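Local coordinates for nucleotidyl transferase AbiEii/AbiGii toxin family protein (Mycobacterium tuberculosis, PDB 6Y56), which acts as the toxin of a toxin-antitoxin system, a nucleotidyltransferase that probably inhibits growth by inactivating tRNA acceptor stems, at residues L32-Q37 and D87-G92; R181-L186 and A254-R259; V47-T52 and R131-P136. All coordinates share one frame; numbering follows the deposited sequence.

Contact 1. Residues L32-Q37 and D87-G92; sequences LYLLSQ and DGARVG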
loop_
_atom_site.group_PDB
_atom_site.type_symbol
_atom_site.label_atom_id
_atom_site.label_comp_id
_atom_site.label_asym_id
_atom_site.label_seq_id
_atom_site.Cartn_x
_atom_site.Cartn_y
_atom_site.Cartn_z
ATOM N N LEU A 32 -3.977 -13.323 -4.621
ATOM C CA LEU A 32 -4.115 -13.322 -3.169
ATOM C C LEU A 32 -4.843 -14.570 -2.687
ATOM O O LEU A 32 -4.488 -15.138 -1.647
ATOM C CB LEU A 32 -4.808 -12.034 -2.719
ATOM C CG LEU A 32 -3.953 -10.767 -2.877
ATOM C CD1 LEU A 32 -4.825 -9.509 -2.813
ATOM C CD2 LEU A 32 -2.869 -10.716 -1.819
ATOM N N TYR A 33 -5.825 -15.043 -3.455
ATOM C CA TYR A 33 -6.465 -16.314 -3.126
ATOM C C TYR A 33 -5.450 -17.450 -3.141
ATOM O O TYR A 33 -5.385 -18.260 -2.210
ATOM C CB TYR A 33 -7.594 -16.596 -4.121
ATOM C CG TYR A 33 -8.231 -17.963 -3.931
ATOM C CD1 TYR A 33 -9.010 -18.233 -2.815
ATOM C CD2 TYR A 33 -8.039 -18.983 -4.855
ATOM C CE1 TYR A 33 -9.591 -19.474 -2.622
ATOM C CE2 TYR A 33 -8.628 -20.232 -4.664
ATOM C CZ TYR A 33 -9.391 -20.461 -3.546
ATOM O OH TYR A 33 -9.976 -21.693 -3.352
ATOM N N LEU A 34 -4.638 -17.529 -4.190
ATOM C CA LEU A 34 -3.611 -18.566 -4.247
ATOM C C LEU A 34 -2.695 -18.514 -3.030
ATOM O O LEU A 34 -2.443 -19.534 -2.382
ATOM C CB LEU A 34 -2.801 -18.389 -5.528
ATOM C CG LEU A 34 -1.538 -19.245 -5.582
ATOM C CD1 LEU A 34 -1.902 -20.701 -5.828
ATOM C CD2 LEU A 34 -0.572 -18.705 -6.628
ATOM N N LEU A 35 -2.193 -17.325 -2.695
ATOM C CA LEU A 35 -1.312 -17.202 -1.539
ATOM C C LEU A 35 -2.014 -17.655 -0.270
ATOM O O LEU A 35 -1.414 -18.331 0.576
ATOM C CB LEU A 35 -0.850 -15.755 -1.375
ATOM C CG LEU A 35 0.069 -15.208 -2.470
ATOM C CD1 LEU A 35 0.561 -13.826 -2.080
ATOM C CD2 LEU A 35 1.260 -16.123 -2.737
ATOM N N SER A 36 -3.297 -17.310 -0.122
ATOM C CA SER A 36 -4.003 -17.646 1.107
ATOM C C SER A 36 -4.166 -19.148 1.258
ATOM O O SER A 36 -4.294 -19.650 2.380
ATOM C CB SER A 36 -5.376 -16.986 1.133
ATOM O OG SER A 36 -6.285 -17.625 0.244
ATOM N N GLN A 37 -4.179 -19.871 0.148
ATOM C CA GLN A 37 -4.329 -21.316 0.205
ATOM C C GLN A 37 -3.025 -22.041 0.488
ATOM O O GLN A 37 -3.066 -23.229 0.824
ATOM C CB GLN A 37 -4.919 -21.840 -1.106
ATOM C CG GLN A 37 -6.388 -21.486 -1.320
ATOM C CD GLN A 37 -7.336 -22.344 -0.484
ATOM O OE1 GLN A 37 -7.921 -21.875 0.495
ATOM N NE2 GLN A 37 -7.494 -23.605 -0.874
ATOM N N ASP A 87 5.487 -17.150 -9.265
ATOM C CA ASP A 87 6.076 -17.237 -10.595
ATOM C C ASP A 87 5.653 -18.524 -11.304
ATOM O O ASP A 87 5.966 -19.630 -10.854
ATOM C CB ASP A 87 7.594 -17.140 -10.505
ATOM C CG ASP A 87 8.228 -16.845 -11.840
ATOM O OD1 ASP A 87 7.676 -16.045 -12.616
ATOM O OD2 ASP A 87 9.292 -17.435 -12.122
ATOM N N GLY A 88 4.952 -18.371 -12.418
ATOM C CA GLY A 88 4.467 -19.495 -13.187
ATOM C C GLY A 88 3.138 -20.055 -12.728
ATOM O O GLY A 88 2.634 -20.990 -13.362
ATOM N N ALA A 89 2.558 -19.514 -11.662
ATOM C CA ALA A 89 1.322 -20.048 -11.112
ATOM C C ALA A 89 0.139 -19.735 -12.019
ATOM O O ALA A 89 0.093 -18.703 -12.699
ATOM C CB ALA A 89 1.054 -19.446 -9.729
ATOM N N ARG A 90 -0.836 -20.632 -11.997
ATOM C CA ARG A 90 -2.115 -20.421 -12.646
ATOM C C ARG A 90 -3.204 -20.471 -11.584
ATOM O O ARG A 90 -3.142 -21.276 -10.647
ATOM C CB ARG A 90 -2.365 -21.488 -13.724
ATOM C CG ARG A 90 -3.790 -21.510 -14.249
ATOM C CD ARG A 90 -3.928 -22.345 -15.526
ATOM N NE ARG A 90 -3.082 -21.824 -16.591
ATOM C CZ ARG A 90 -3.393 -20.785 -17.353
ATOM N NH1 ARG A 90 -2.551 -20.377 -18.294
ATOM N NH2 ARG A 90 -4.545 -20.152 -17.178
ATOM N N VAL A 91 -4.165 -19.558 -11.688
ATOM C CA VAL A 91 -5.361 -19.587 -10.860
ATOM C C VAL A 91 -6.502 -19.412 -11.841
ATOM O O VAL A 91 -6.726 -18.308 -12.344
ATOM C CB VAL A 91 -5.380 -18.486 -9.794
ATOM C CG1 VAL A 91 -6.641 -18.602 -8.955
ATOM C CG2 VAL A 91 -4.135 -18.554 -8.914
ATOM N N GLY A 92 -7.180 -20.511 -12.161
ATOM C CA GLY A 92 -8.195 -20.454 -13.195
ATOM C C GLY A 92 -7.590 -19.963 -14.494
ATOM O O GLY A 92 -6.571 -20.478 -14.968
#
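Leu34 of the helix lies against two apolar side chains of the 87-92 segment, and this is where the packing is tight. Its CB meets Val91 CG2 at 3.6 Å, while its branch tip CD2 reaches Ala89 CB, also at 3.6 Å. With CG anti to the backbone N (chi1 169°), the Leu34 side chain extends toward the 87-92 segment and spans the residues on both sides of Arg90. The other branch of Val91, CG1, comes up to the edge of the Tyr33 ring near its plane, a looser approach of 4.3 Å to CD2. One face of that ring carries Gln37 CG from the next helical turn, and the ring also stacks with Phe153. The solvent side is different in character: Arg90 points away from the helix, and its NH2 donates an in-plane hydrogen bond of 3.0 Å to a lone pair of Gly92 O. No hydrogen bond crosses between the two segments; what meets is apolar. Leu35, on the inner side of the helix, packs on Phe71 of the central sheet. Helix 19-38 thus packs against the outermost strand 90-91, which forms a beta hairpin with strand 94-100 at the border of the mixed sheet, an alpha/beta layer packing.

Contact 2. Residues R181-L186 and A254-R259; sequences RDLYDL and ARVRKR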
loop_
_atom_site.group_PDB
_atom_site.type_symbol
_atom_site.label_atom_id
_atom_site.label_comp_id
_atom_site.label_asym_id
_atom_site.label_seq_id
_atom_site.Cartn_x
_atom_site.Cartn_y
_atom_site.Cartn_z
ATOM N N ARG A 181 -0.797 8.971 -6.231
ATOM C CA ARG A 181 -1.509 7.838 -5.649
ATOM C C ARG A 181 -1.506 7.922 -4.131
ATOM O O ARG A 181 -2.506 7.587 -3.480
ATOM C CB ARG A 181 -0.899 6.514 -6.120
ATOM C CG ARG A 181 -0.966 6.286 -7.632
ATOM C CD ARG A 181 -0.171 5.046 -8.032
ATOM N NE ARG A 181 -0.132 4.846 -9.480
ATOM C CZ ARG A 181 0.096 3.674 -10.066
ATOM N NH1 ARG A 181 0.304 2.593 -9.329
ATOM N NH2 ARG A 181 0.115 3.587 -11.392
ATOM N N ASP A 182 -0.409 8.415 -3.552
ATOM C CA ASP A 182 -0.373 8.593 -2.105
ATOM C C ASP A 182 -1.296 9.727 -1.679
ATOM O O ASP A 182 -1.967 9.631 -0.647
ATOM C CB ASP A 182 1.042 8.910 -1.635
ATOM C CG ASP A 182 1.970 7.709 -1.655
ATOM O OD1 ASP A 182 1.500 6.565 -1.812
ATOM O OD2 ASP A 182 3.193 7.932 -1.536
ATOM N N LEU A 183 -1.329 10.818 -2.454
ATOM C CA LEU A 183 -2.257 11.907 -2.159
ATOM C C LEU A 183 -3.700 11.415 -2.173
ATOM O O LEU A 183 -4.494 11.755 -1.287
ATOM C CB LEU A 183 -2.066 13.022 -3.187
ATOM C CG LEU A 183 -3.042 14.203 -3.123
ATOM C CD1 LEU A 183 -2.896 14.948 -1.798
ATOM C CD2 LEU A 183 -2.802 15.133 -4.297
ATOM N N TYR A 184 -4.064 10.620 -3.183
ATOM C CA TYR A 184 -5.407 10.056 -3.236
ATOM C C TYR A 184 -5.718 9.248 -1.976
ATOM O O TYR A 184 -6.799 9.368 -1.387
ATOM C CB TYR A 184 -5.561 9.180 -4.488
ATOM C CG TYR A 184 -6.919 8.543 -4.571
ATOM C CD1 TYR A 184 -7.195 7.342 -3.917
ATOM C CD2 TYR A 184 -7.951 9.167 -5.261
ATOM C CE1 TYR A 184 -8.445 6.771 -3.967
ATOM C CE2 TYR A 184 -9.214 8.600 -5.317
ATOM C CZ TYR A 184 -9.454 7.411 -4.660
ATOM O OH TYR A 184 -10.717 6.854 -4.708
ATOM N N ASP A 185 -4.791 8.374 -1.575
ATOM C CA ASP A 185 -5.042 7.520 -0.417
ATOM C C ASP A 185 -5.149 8.343 0.860
ATOM O O ASP A 185 -6.010 8.076 1.701
ATOM C CB ASP A 185 -3.951 6.453 -0.300
ATOM C CG ASP A 185 -3.954 5.458 -1.460
ATOM O OD1 ASP A 185 -4.958 5.354 -2.206
ATOM O OD2 ASP A 185 -2.917 4.781 -1.620
ATOM N N LEU A 186 -4.296 9.359 1.004
ATOM C CA LEU A 186 -4.375 10.226 2.174
ATOM C C LEU A 186 -5.684 10.992 2.201
ATOM O O LEU A 186 -6.219 11.264 3.283
ATOM C CB LEU A 186 -3.193 11.194 2.194
ATOM C CG LEU A 186 -1.870 10.545 2.610
ATOM C CD1 LEU A 186 -0.740 11.507 2.320
ATOM C CD2 LEU A 186 -1.899 10.168 4.075
ATOM N N ALA A 254 -5.657 20.142 -0.753
ATOM C CA ALA A 254 -6.188 21.039 0.266
ATOM C C ALA A 254 -6.762 20.265 1.443
ATOM O O ALA A 254 -6.509 20.621 2.600
ATOM C CB ALA A 254 -7.243 21.963 -0.341
ATOM N N ARG A 255 -7.542 19.209 1.171
ATOM C CA ARG A 255 -8.140 18.448 2.262
ATOM C C ARG A 255 -7.072 17.751 3.093
ATOM O O ARG A 255 -7.158 17.727 4.326
ATOM C CB ARG A 255 -9.155 17.419 1.751
ATOM C CG ARG A 255 -9.895 16.732 2.905
ATOM C CD ARG A 255 -10.459 15.364 2.562
ATOM N NE ARG A 255 -11.776 15.466 1.942
ATOM C CZ ARG A 255 -12.439 14.437 1.426
ATOM N NH1 ARG A 255 -11.913 13.218 1.465
ATOM N NH2 ARG A 255 -13.633 14.625 0.875
ATOM N N VAL A 256 -6.061 17.183 2.435
ATOM C CA VAL A 256 -4.996 16.479 3.150
ATOM C C VAL A 256 -4.193 17.456 4.002
ATOM O O VAL A 256 -3.952 17.221 5.189
ATOM C CB VAL A 256 -4.116 15.697 2.151
ATOM C CG1 VAL A 256 -2.793 15.242 2.793
ATOM C CG2 VAL A 256 -4.883 14.502 1.588
ATOM N N ARG A 257 -3.786 18.581 3.415
ATOM C CA ARG A 257 -3.000 19.559 4.160
ATOM C C ARG A 257 -3.757 20.067 5.383
ATOM O O ARG A 257 -3.164 20.255 6.453
ATOM C CB ARG A 257 -2.612 20.713 3.237
ATOM C CG ARG A 257 -1.866 21.842 3.933
ATOM C CD ARG A 257 -1.049 22.657 2.941
ATOM N NE ARG A 257 -1.759 22.886 1.688
ATOM C CZ ARG A 257 -2.652 23.849 1.502
ATOM N NH1 ARG A 257 -2.947 24.681 2.494
ATOM N NH2 ARG A 257 -3.252 23.982 0.327
ATOM N N LYS A 258 -5.066 20.298 5.249
ATOM C CA LYS A 258 -5.854 20.763 6.384
ATOM C C LYS A 258 -6.038 19.667 7.425
ATOM O O LYS A 258 -5.868 19.904 8.627
ATOM C CB LYS A 258 -7.218 21.248 5.910
ATOM C CG LYS A 258 -8.064 21.812 7.024
ATOM C CD LYS A 258 -9.359 22.306 6.458
ATOM C CE LYS A 258 -10.213 22.848 7.586
ATOM N NZ LYS A 258 -11.526 23.362 7.106
ATOM N N ARG A 259 -6.410 18.466 6.986
ATOM C CA ARG A 259 -6.737 17.418 7.945
ATOM C C ARG A 259 -5.529 17.017 8.776
ATOM O O ARG A 259 -5.674 16.694 9.961
ATOM C CB ARG A 259 -7.288 16.180 7.226
ATOM C CG ARG A 259 -7.645 15.012 8.163
ATOM C CD ARG A 259 -8.783 15.402 9.103
ATOM N NE ARG A 259 -9.077 14.427 10.155
ATOM C CZ ARG A 259 -8.492 14.424 11.349
ATOM N NH1 ARG A 259 -7.550 15.314 11.633
ATOM N NH2 ARG A 259 -8.842 13.525 12.264
#
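Val256 holds CG1 anti to its own backbone N (chi1 165°), which leaves CG2 opposite the carbonyl carbon and directed at helix 180-189. On that helix Leu183 has a chi1 of 175° and a chi2 of 63°, and this pair of torsions swings CD1 round to the valine although the CB bond itself runs off to one side. CD1 ends 4.0 Å from Val256 CG2, and the two side chains pass each other at a slant. Leu186, one turn further on, offers the root of its side chain. Its CB lies 3.8 Å from Val256 CG2 and 4.1 Å from Val256 CG1, so both methyls of the valine bear on one methylene. Val256 CG2 also rests against the main chain, 3.7 Å from Leu186 C. Across these two segments Val256 is the one residue of 254-259 that meets both leucines. Between the two segments the nearest CA atoms, those of Leu186 and Val256, are 6.4 Å apart. This is helix-on-helix packing in the all-helical part of the AbiEii toxin fold: the 67 residues between the two segments contain helices but no strand. All three touching residues are buried, and no hydrogen bond crosses between the segments. Both leucines have further neighbours: Leu186 packs on Leu171 and Tyr174 of helix 163-174, and Leu183 on Met249 and Trp252, earlier in the helix that carries Val256. Polar groups frame this apolar centre, with Arg255 NH1 hydrogen-bonded to Asn187 O just past the first segment and Arg259 NH1 in a salt bridge with Glu196. Asp182 and Asp185, whose side chains lie well away from Val256, both form salt bridges with Lys170 NZ.

Contact 3. Residues V47-T52 and R131-P136; sequences VFKGGT and RPLALP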
loop_
_atom_site.group_PDB
_atom_site.type_symbol
_atom_site.label_atom_id
_atom_site.label_comp_id
_atom_site.label_asym_id
_atom_site.label_seq_id
_atom_site.Cartn_x
_atom_site.Cartn_y
_atom_site.Cartn_z
ATOM N N VAL A 47 2.312 -9.889 6.134
ATOM C CA VAL A 47 1.143 -9.037 6.333
ATOM C C VAL A 47 0.932 -8.227 5.060
ATOM O O VAL A 47 1.882 -7.648 4.527
ATOM C CB VAL A 47 1.316 -8.110 7.557
ATOM C CG1 VAL A 47 0.125 -7.184 7.697
ATOM C CG2 VAL A 47 1.459 -8.944 8.822
ATOM N N PHE A 48 -0.311 -8.184 4.578
ATOM C CA PHE A 48 -0.681 -7.412 3.394
ATOM C C PHE A 48 -0.803 -5.941 3.784
ATOM O O PHE A 48 -1.449 -5.604 4.780
ATOM C CB PHE A 48 -2.023 -7.984 2.927
ATOM C CG PHE A 48 -2.543 -7.451 1.613
ATOM C CD1 PHE A 48 -1.704 -6.997 0.604
ATOM C CD2 PHE A 48 -3.918 -7.460 1.386
ATOM C CE1 PHE A 48 -2.224 -6.529 -0.605
ATOM C CE2 PHE A 48 -4.437 -7.008 0.187
ATOM C CZ PHE A 48 -3.594 -6.546 -0.804
ATOM N N LYS A 49 -0.187 -5.050 3.012
ATOM C CA LYS A 49 -0.182 -3.630 3.389
ATOM C C LYS A 49 -0.280 -2.747 2.145
ATOM O O LYS A 49 -0.614 -3.205 1.054
ATOM C CB LYS A 49 1.034 -3.292 4.263
ATOM C CG LYS A 49 2.374 -3.410 3.560
ATOM C CD LYS A 49 3.496 -3.064 4.543
ATOM C CE LYS A 49 4.833 -2.955 3.854
ATOM N NZ LYS A 49 5.151 -1.521 3.672
ATOM N N GLY A 50 -0.045 -1.450 2.337
ATOM C CA GLY A 50 -0.002 -0.517 1.231
ATOM C C GLY A 50 -1.365 -0.160 0.668
ATOM O O GLY A 50 -2.422 -0.588 1.133
ATOM N N GLY A 51 -1.314 0.642 -0.397
ATOM C CA GLY A 51 -2.534 1.148 -1.009
ATOM C C GLY A 51 -3.441 0.063 -1.547
ATOM O O GLY A 51 -4.655 0.237 -1.584
ATOM N N THR A 52 -2.882 -1.067 -1.969
ATOM C CA THR A 52 -3.756 -2.110 -2.483
ATOM C C THR A 52 -4.488 -2.841 -1.369
ATOM O O THR A 52 -5.625 -3.275 -1.575
ATOM C CB THR A 52 -2.984 -3.050 -3.402
ATOM O OG1 THR A 52 -2.302 -2.241 -4.371
ATOM C CG2 THR A 52 -3.923 -4.028 -4.132
ATOM N N ARG A 131 11.443 -4.269 7.281
ATOM C CA ARG A 131 11.298 -3.753 8.635
ATOM C C ARG A 131 9.991 -4.258 9.227
ATOM O O ARG A 131 8.946 -4.155 8.582
ATOM C CB ARG A 131 11.309 -2.225 8.633
ATOM C CG ARG A 131 11.526 -1.620 10.022
ATOM C CD ARG A 131 11.437 -0.097 10.026
ATOM N NE ARG A 131 12.065 0.485 8.845
ATOM C CZ ARG A 131 11.824 1.708 8.385
ATOM N NH1 ARG A 131 10.966 2.518 9.007
ATOM N NH2 ARG A 131 12.442 2.120 7.287
ATOM N N PRO A 132 10.005 -4.815 10.432
ATOM C CA PRO A 132 8.754 -5.296 11.027
ATOM C C PRO A 132 7.739 -4.170 11.207
ATOM O O PRO A 132 8.090 -3.024 11.499
ATOM C CB PRO A 132 9.200 -5.857 12.383
ATOM C CG PRO A 132 10.664 -6.171 12.200
ATOM C CD PRO A 132 11.181 -5.123 11.264
ATOM N N LEU A 133 6.467 -4.515 11.030
ATOM C CA LEU A 133 5.390 -3.592 11.362
ATOM C C LEU A 133 5.361 -3.341 12.862
ATOM O O LEU A 133 5.761 -4.183 13.671
ATOM C CB LEU A 133 4.040 -4.145 10.921
ATOM C CG LEU A 133 3.869 -4.192 9.404
ATOM C CD1 LEU A 133 2.556 -4.845 9.034
ATOM C CD2 LEU A 133 3.957 -2.796 8.783
ATOM N N ALA A 134 4.875 -2.163 13.229
ATOM C CA ALA A 134 4.850 -1.770 14.629
ATOM C C ALA A 134 3.621 -2.285 15.361
ATOM O O ALA A 134 3.704 -2.566 16.559
ATOM C CB ALA A 134 4.899 -0.245 14.744
ATOM N N LEU A 135 2.488 -2.420 14.676
ATOM C CA LEU A 135 1.216 -2.747 15.296
ATOM C C LEU A 135 0.717 -4.105 14.826
ATOM O O LEU A 135 1.020 -4.528 13.708
ATOM C CB LEU A 135 0.161 -1.695 14.932
ATOM C CG LEU A 135 0.460 -0.264 15.359
ATOM C CD1 LEU A 135 -0.700 0.634 14.974
ATOM C CD2 LEU A 135 0.713 -0.199 16.860
ATOM N N PRO A 136 -0.074 -4.802 15.644
ATOM C CA PRO A 136 -0.649 -6.073 15.198
ATOM C C PRO A 136 -1.531 -5.866 13.980
ATOM O O PRO A 136 -2.208 -4.847 13.839
ATOM C CB PRO A 136 -1.477 -6.530 16.403
ATOM C CG PRO A 136 -0.874 -5.821 17.568
ATOM C CD PRO A 136 -0.405 -4.499 17.047
#
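An outermost strand of the mixed sheet, 47-49, is covered here by the loop between strands 125-129 and 138-141, through Leu133 resting on Val47 and Lys49. Leu133 CD1 touches Val47 CG1 at 3.6 Å and Val47 CB at 3.8 Å. The leucine reaches this far because CG stands anti to its carbonyl carbon (chi1 -69°) and the chain continues extended, chi2 176°. Its second methyl, Leu133 CD2, comes loosely to one atom of the lysine chain, 4.3 Å from Lys49 CD. Beyond CD the lysine turns to Glu169 of helix 163-174, with which NZ forms a salt bridge. The same helix also binds the loop: the Glu165 carboxylate accepts hydrogen bonds from Ala134 N and Leu135 N. Across the two segments themselves the contact is purely apolar. Phe48, between the two touching residues, points away from the loop, as expected in a strand. Beyond the strand the chain passes through Gly50 (phi 75°) and Gly51 and runs on as a helix, consistent with the glycine-rich motif between strand and helix found in the nucleotidyltransferase superfamily.

Overall arrangement
Contact 3 sits between the other two, its centre about 21 Å from that of contact 1 and about 20 Å from that of contact 2. Contacts 1 and 2 lie on opposite sides of the chain's centre, their centres about 34 Å apart and their nearest atoms about 14 Å apart. Contact 1 joins contact 3 through the core, where Leu32 CD1 packs on Phe48 CZ at 3.8 Å; both reach the same sheet, at its two outermost strands. Asp185 of segment 181-186 brings OD2 within 3.7 Å of Gly51 CA, so helix 180-189 borders the Gly50-Gly51 segment. As in related nucleotidyltransferases, this segment probably lines the active site, with Asp68 and Asp70 on the adjoining strand.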